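Local coordinates for protein acyl-CoA dehydrogenase (Mycobacterium thermoresistibile, PDB 3NF4) that binds flavin adenine dinucleotide and, as an acyl-CoA dehydrogenase, probably oxidises acyl-CoA thioesters to their trans-2-enoyl-CoA products, at residues D36-D40 and R356-Y360; E43-P49 and L212-P216; T259-Q263 and V300-R304. The contacts are given in a common frame with arbitrary orientation. Residue numbers count along the deposited sequence, not the author numbering.

Contact 1 (D36-D40 and R356-Y360); sequences DPIVD and RVERY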
# COMPACT_ATOMS: atom_id res chain seq x y z
N ASP A 36 -31.37 -14.79 2.99
CA ASP A 36 -30.86 -14.90 1.61
C ASP A 36 -31.86 -14.73 0.44
O ASP A 36 -31.49 -14.13 -0.58
CB ASP A 36 -30.08 -16.21 1.44
CG ASP A 36 -29.41 -16.33 0.06
OD1 ASP A 36 -29.75 -17.28 -0.68
OD2 ASP A 36 -28.56 -15.48 -0.30
N PRO A 37 -33.10 -15.25 0.56
CA PRO A 37 -34.00 -15.20 -0.60
C PRO A 37 -34.67 -13.85 -0.86
O PRO A 37 -35.21 -13.65 -1.95
CB PRO A 37 -35.09 -16.24 -0.27
CG PRO A 37 -34.63 -16.98 0.95
CD PRO A 37 -33.69 -16.02 1.67
N ILE A 38 -34.66 -12.96 0.14
CA ILE A 38 -35.31 -11.63 0.07
C ILE A 38 -34.34 -10.42 0.08
O ILE A 38 -34.77 -9.28 -0.13
CB ILE A 38 -36.34 -11.43 1.22
CG1 ILE A 38 -35.67 -11.65 2.60
CG2 ILE A 38 -37.58 -12.35 1.04
CD1 ILE A 38 -36.57 -11.32 3.80
N VAL A 39 -33.05 -10.65 0.33
CA VAL A 39 -32.11 -9.54 0.55
C VAL A 39 -31.90 -8.59 -0.64
O VAL A 39 -31.88 -7.35 -0.45
CB VAL A 39 -30.75 -10.02 1.17
CG1 VAL A 39 -30.03 -11.05 0.28
CG2 VAL A 39 -29.83 -8.82 1.46
N ASP A 40 -31.76 -9.14 -1.85
CA ASP A 40 -31.53 -8.33 -3.05
C ASP A 40 -32.69 -7.37 -3.34
O ASP A 40 -32.49 -6.23 -3.75
CB ASP A 40 -31.27 -9.21 -4.28
CG ASP A 40 -29.94 -9.99 -4.20
OD1 ASP A 40 -29.03 -9.66 -3.39
OD2 ASP A 40 -29.78 -10.96 -4.98
N ARG A 356 -24.09 -9.44 -7.21
CA ARG A 356 -24.05 -8.83 -5.87
C ARG A 356 -22.78 -7.99 -5.52
O ARG A 356 -22.83 -7.16 -4.62
CB ARG A 356 -24.24 -9.93 -4.82
CG ARG A 356 -25.66 -10.48 -4.75
CD ARG A 356 -25.79 -11.52 -3.63
NE ARG A 356 -27.19 -11.88 -3.36
CZ ARG A 356 -27.59 -12.88 -2.57
NH1 ARG A 356 -26.70 -13.65 -1.96
NH2 ARG A 356 -28.89 -13.12 -2.41
N VAL A 357 -21.67 -8.22 -6.21
CA VAL A 357 -20.38 -7.61 -5.82
C VAL A 357 -20.36 -6.05 -5.83
O VAL A 357 -19.64 -5.44 -5.03
CB VAL A 357 -19.17 -8.22 -6.58
CG1 VAL A 357 -19.01 -9.67 -6.18
CG2 VAL A 357 -19.36 -8.12 -8.12
N GLU A 358 -21.16 -5.42 -6.70
CA GLU A 358 -21.22 -3.95 -6.72
C GLU A 358 -21.91 -3.42 -5.47
O GLU A 358 -21.52 -2.38 -4.94
CB GLU A 358 -21.87 -3.41 -8.00
CG GLU A 358 -23.39 -3.67 -8.12
CD GLU A 358 -24.24 -2.64 -7.34
OE1 GLU A 358 -25.41 -2.98 -6.98
OE2 GLU A 358 -23.72 -1.52 -7.09
N ARG A 359 -22.91 -4.16 -4.96
CA ARG A 359 -23.51 -3.81 -3.67
C ARG A 359 -22.52 -3.98 -2.49
O ARG A 359 -22.46 -3.13 -1.59
CB ARG A 359 -24.80 -4.63 -3.44
CG ARG A 359 -25.41 -4.46 -2.03
CD ARG A 359 -26.90 -4.98 -1.91
NE ARG A 359 -27.06 -6.42 -2.17
CZ ARG A 359 -26.89 -7.40 -1.27
NH1 ARG A 359 -26.54 -7.14 -0.01
NH2 ARG A 359 -27.09 -8.66 -1.63
N TYR A 360 -21.75 -5.08 -2.50
CA TYR A 360 -20.81 -5.37 -1.39
C TYR A 360 -19.77 -4.26 -1.24
O TYR A 360 -19.48 -3.83 -0.13
CB TYR A 360 -20.14 -6.77 -1.52
CG TYR A 360 -21.09 -7.98 -1.36
CD1 TYR A 360 -22.30 -7.88 -0.65
CD2 TYR A 360 -20.76 -9.23 -1.90
CE1 TYR A 360 -23.15 -8.98 -0.51
CE2 TYR A 360 -21.59 -10.30 -1.77
CZ TYR A 360 -22.79 -10.18 -1.06
OH TYR A 360 -23.60 -11.28 -0.92
O HOH W 1 -31.94 -12.26 -2.64
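This contact is a salt-bridge network between the N-terminal and C-terminal helical domains of the acyl-CoA dehydrogenase fold. Two aspartates, D36 and D40, lie near or in helix 39-45. Two arginines, R356 and R359, lie near or in the first turn of helix 357-367. The backbones stay apart: the nearest CA atoms, those of D40 and R356, are 8.0 Å from each other. Long arginine side chains fill the gap.

R356 is extended and meets both acids edge-on with its guanidinium. Its NE lies 2.9 Å from D40 OD1 and 3.2 Å from D40 OD2. Its NH1 and NH2 both donate to D36 OD2, R356 NH1 at 3.1 Å and R356 NH2 at 3.2 Å. D40 OD1 is shared, since R359 NH2 also reaches it at 2.8 Å. A water joins D36 O, D40 N and, weakly, R356 NH2.

V39 lies against both guanidiniums: V39 CG1 is 3.6 Å from R356 NH2 and V39 CG2 is 4.0 Å from R359 NH1. V39 also packs on W91. R359 has a second acidic partner, E363, one turn further along its own helix.

Within the two segments, two arginines face two aspartates; E363 adds a third acid. D40 pairs with both arginines, so the charges link segment 36-40 to segment 356-360 at a partly buried site.

Contact 2 (E43-P49 and L212-P216); sequences EKDETYP and LHAVP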
# COMPACT_ATOMS: atom_id res chain seq x y z
N GLU A 43 -32.94 -4.51 -0.46
CA GLU A 43 -31.87 -3.52 -0.56
C GLU A 43 -32.07 -2.64 -1.79
O GLU A 43 -31.80 -1.45 -1.75
CB GLU A 43 -30.47 -4.17 -0.55
CG GLU A 43 -29.95 -4.57 0.83
CD GLU A 43 -29.71 -3.40 1.78
OE1 GLU A 43 -29.34 -2.28 1.31
OE2 GLU A 43 -29.91 -3.58 3.01
N LYS A 44 -32.56 -3.25 -2.87
CA LYS A 44 -32.84 -2.52 -4.10
C LYS A 44 -34.02 -1.53 -3.94
O LYS A 44 -33.95 -0.42 -4.44
CB LYS A 44 -33.11 -3.48 -5.27
CG LYS A 44 -33.51 -2.77 -6.57
CD LYS A 44 -34.22 -3.72 -7.54
CE LYS A 44 -34.57 -3.02 -8.89
NZ LYS A 44 -35.73 -2.06 -8.82
N ASP A 45 -35.09 -1.97 -3.25
CA ASP A 45 -36.30 -1.15 -3.03
C ASP A 45 -36.19 -0.18 -1.86
O ASP A 45 -36.97 0.76 -1.78
CB ASP A 45 -37.53 -2.02 -2.77
CG ASP A 45 -38.07 -2.68 -4.04
OD1 ASP A 45 -37.81 -2.18 -5.15
OD2 ASP A 45 -38.79 -3.71 -3.90
N GLU A 46 -35.22 -0.42 -0.96
CA GLU A 46 -34.99 0.37 0.27
C GLU A 46 -36.14 0.26 1.28
O GLU A 46 -36.59 1.24 1.87
CB GLU A 46 -34.57 1.84 -0.03
CG GLU A 46 -33.44 1.92 -1.09
CD GLU A 46 -32.73 3.29 -1.22
OE1 GLU A 46 -32.81 4.14 -0.30
OE2 GLU A 46 -32.06 3.52 -2.25
N THR A 47 -36.61 -0.97 1.48
CA THR A 47 -37.74 -1.22 2.38
C THR A 47 -37.35 -2.06 3.59
O THR A 47 -36.38 -2.81 3.55
CB THR A 47 -38.91 -1.92 1.64
OG1 THR A 47 -38.43 -3.08 0.96
CG2 THR A 47 -39.60 -0.94 0.63
N TYR A 48 -38.13 -1.92 4.66
CA TYR A 48 -37.93 -2.63 5.91
C TYR A 48 -38.37 -4.11 5.79
O TYR A 48 -39.42 -4.38 5.19
CB TYR A 48 -38.70 -1.92 7.04
CG TYR A 48 -38.26 -2.36 8.41
CD1 TYR A 48 -37.04 -1.95 8.93
CD2 TYR A 48 -39.06 -3.22 9.18
CE1 TYR A 48 -36.62 -2.37 10.17
CE2 TYR A 48 -38.64 -3.65 10.43
CZ TYR A 48 -37.41 -3.22 10.91
OH TYR A 48 -36.95 -3.62 12.13
N PRO A 49 -37.57 -5.05 6.36
CA PRO A 49 -37.93 -6.47 6.42
C PRO A 49 -38.81 -6.87 7.63
O PRO A 49 -38.32 -7.25 8.71
CB PRO A 49 -36.56 -7.17 6.48
CG PRO A 49 -35.70 -6.23 7.22
CD PRO A 49 -36.22 -4.82 6.92
N LEU A 212 -26.51 -0.07 2.27
CA LEU A 212 -26.97 -0.53 3.60
C LEU A 212 -28.36 0.04 3.91
O LEU A 212 -28.59 0.66 4.95
CB LEU A 212 -25.96 -0.10 4.67
CG LEU A 212 -25.58 -0.96 5.88
CD1 LEU A 212 -24.63 -2.14 5.51
CD2 LEU A 212 -24.95 -0.05 7.00
N HIS A 213 -29.29 -0.15 2.98
CA HIS A 213 -30.54 0.62 2.94
C HIS A 213 -31.67 0.12 3.83
O HIS A 213 -32.49 0.93 4.27
CB HIS A 213 -31.10 0.67 1.51
CG HIS A 213 -30.15 1.23 0.49
ND1 HIS A 213 -29.75 2.56 0.49
CD2 HIS A 213 -29.59 0.67 -0.60
CE1 HIS A 213 -28.95 2.78 -0.54
NE2 HIS A 213 -28.84 1.65 -1.22
N ALA A 214 -31.72 -1.20 4.09
CA ALA A 214 -32.92 -1.84 4.64
C ALA A 214 -33.38 -1.37 6.04
O ALA A 214 -34.55 -1.06 6.23
CB ALA A 214 -32.76 -3.34 4.63
N VAL A 215 -32.48 -1.39 7.01
CA VAL A 215 -32.74 -0.90 8.35
C VAL A 215 -32.45 0.62 8.28
O VAL A 215 -31.35 1.01 7.89
CB VAL A 215 -31.77 -1.56 9.36
CG1 VAL A 215 -31.97 -1.01 10.76
CG2 VAL A 215 -31.91 -3.07 9.38
N PRO A 216 -33.42 1.47 8.69
CA PRO A 216 -33.23 2.91 8.49
C PRO A 216 -32.29 3.57 9.52
O PRO A 216 -32.18 3.10 10.65
CB PRO A 216 -34.66 3.47 8.62
CG PRO A 216 -35.37 2.51 9.57
CD PRO A 216 -34.61 1.18 9.52
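H213, E43 and A214 bury the most surface here, and the contact is built on them. E43 belongs to the last turn of helix 39-45. Its carboxylate is held against two successive backbone amides of the loop 212-216. H213 N donates to E43 OE1 at 2.7 Å, and A214 N donates to E43 OE2 at 3.2 Å. One buried acid therefore satisfies two loop NH groups. E43 OE2 also accepts from W91 NE1.

The CA-to-CB bond of H213 points toward segment 43-49. E46 covers one face of its ring in a CH-pi contact, with E46 CG 4.1 Å from the centroid of the H213 ring. E46 is the first residue to leave the helix and has a positive phi, so the chain turns there. Its carboxylate forms a salt bridge with R353 of the second subunit, and H213 packs on that same arginine.

A214 packs against the segment that leaves the helix. Its O is 3.7 Å from Y48 CA, and its CB is 4.4 Å from P49 CD. Further on, Y48 CD1 touches P216 CD at 4.0 Å, while Y48 OH is hydrogen-bonded to H169 NE2.

L212 brings the loop to within about 5 Å of the bound FAD, side chain to cofactor. The contact joins the N-terminal domain to the middle domain, at the loop between strands 201-203 and 217-228. Helix 92-104 packs on E43 and L212, and helix 357-367 packs on E43, L212 and H213.

Contact 3 (T259-Q263 and V300-R304); sequences TGLAQ and VATAR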
# COMPACT_ATOMS: atom_id res chain seq x y z
N THR A 259 -15.64 -8.74 8.41
CA THR A 259 -15.02 -10.02 7.98
C THR A 259 -16.02 -10.87 7.16
O THR A 259 -15.64 -11.50 6.16
CB THR A 259 -14.43 -10.80 9.21
OG1 THR A 259 -13.45 -9.98 9.87
CG2 THR A 259 -13.78 -12.17 8.83
N GLY A 260 -17.29 -10.87 7.56
CA GLY A 260 -18.30 -11.73 6.89
C GLY A 260 -18.72 -11.14 5.56
O GLY A 260 -19.02 -11.88 4.63
N LEU A 261 -18.76 -9.80 5.47
CA LEU A 261 -18.96 -9.11 4.18
C LEU A 261 -17.79 -9.38 3.21
O LEU A 261 -18.02 -9.66 2.01
CB LEU A 261 -19.09 -7.58 4.40
CG LEU A 261 -19.30 -6.74 3.13
CD1 LEU A 261 -20.58 -7.15 2.30
CD2 LEU A 261 -19.29 -5.24 3.45
N ALA A 262 -16.55 -9.29 3.71
CA ALA A 262 -15.40 -9.70 2.88
C ALA A 262 -15.47 -11.18 2.46
O ALA A 262 -15.18 -11.50 1.32
CB ALA A 262 -14.06 -9.42 3.59
N GLN A 263 -15.83 -12.09 3.38
CA GLN A 263 -15.94 -13.52 3.03
C GLN A 263 -17.01 -13.75 1.94
O GLN A 263 -16.79 -14.54 1.02
CB GLN A 263 -16.23 -14.37 4.27
CG GLN A 263 -16.45 -15.88 4.02
CD GLN A 263 -15.17 -16.61 3.54
OE1 GLN A 263 -14.08 -16.50 4.13
NE2 GLN A 263 -15.31 -17.36 2.46
N VAL A 300 -8.88 -11.91 4.27
CA VAL A 300 -9.98 -12.46 5.06
C VAL A 300 -9.48 -13.32 6.25
O VAL A 300 -9.95 -13.14 7.39
CB VAL A 300 -11.02 -13.25 4.22
CG1 VAL A 300 -12.23 -13.66 5.10
CG2 VAL A 300 -11.52 -12.44 3.00
N ALA A 301 -8.52 -14.22 6.01
CA ALA A 301 -8.08 -15.13 7.07
C ALA A 301 -7.44 -14.33 8.22
O ALA A 301 -7.70 -14.57 9.42
CB ALA A 301 -7.10 -16.21 6.51
N THR A 302 -6.59 -13.38 7.85
CA THR A 302 -5.93 -12.49 8.77
C THR A 302 -6.93 -11.64 9.63
O THR A 302 -6.74 -11.48 10.83
CB THR A 302 -5.01 -11.57 7.95
OG1 THR A 302 -3.90 -12.35 7.49
CG2 THR A 302 -4.49 -10.43 8.78
N ALA A 303 -7.99 -11.13 9.01
CA ALA A 303 -9.00 -10.37 9.76
C ALA A 303 -9.77 -11.27 10.75
O ALA A 303 -10.03 -10.86 11.88
CB ALA A 303 -9.94 -9.67 8.78
N ARG A 304 -10.11 -12.50 10.33
CA ARG A 304 -10.80 -13.45 11.22
C ARG A 304 -9.94 -13.80 12.46
O ARG A 304 -10.43 -13.71 13.59
CB ARG A 304 -11.18 -14.73 10.47
CG ARG A 304 -11.95 -15.78 11.33
CD ARG A 304 -12.61 -16.95 10.53
NE ARG A 304 -13.48 -16.50 9.46
CZ ARG A 304 -13.18 -16.55 8.16
NH1 ARG A 304 -12.01 -17.06 7.76
NH2 ARG A 304 -14.06 -16.11 7.26
O HOH W 2 -11.68 -17.57 4.58
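Close van der Waals packing makes up much of this contact between two nearly antiparallel helices of the C-terminal domain. The axes of segments 259-263 and 300-304 approach to 9.7 Å, with 160° between their N-to-C directions. V300 points into the interface. Its CG2 meets A262 CB at 4.0 Å, and its CG1 lies 4.3 Å from T259 CG2. T259 also packs along the other helix: its hydroxyl oxygen OG1 abuts the A303 methyl, 3.7 Å from A303 CB, and its CG2 is 4.0 Å from R304 CB. The closest CA pair, T259 and A303, is 6.3 Å apart, and the small A303 side chain suits this approach. The T259 hydroxyl is bonded to A255 O in its own helix.

The polar part lies at the border of this packing. R304 NH2 donates a hydrogen bond to Q263 OE1 at 3.2 Å. Water 2 forms a second link, giving a hydrogen to Q263 OE1 at 2.7 Å and accepting one from R304 NH1 at 3.2 Å. R304 NH2 also forms a salt bridge with E85, so its charge is met outside this helix pair.

The two segments belong to the long helices 247-274 and 289-315 of the C-terminal helical bundle. Helix 321-346 covers T259 and A303 through A331. L261 faces helix 357-367, while A301 and T302 pack on the third subunit.

From the N terminus, the chain first passes 36-40 and 43-49, which share helix 39-45. Contact 2 closes first, when 212-216 of the middle domain returns to the end of that helix. Contact 3 follows in series and closes a short loop within the C-terminal domain. Contact 1 closes last, at 356-360, and its long loop encloses both others. Contacts 1 and 2 touch where R359 packs on E43. Contacts 1 and 3 touch through Y360 and L261. Contacts 2 and 3 do not touch. Together they tie helix 39-45 to the middle and C-terminal domains, and two bundle helices to each other.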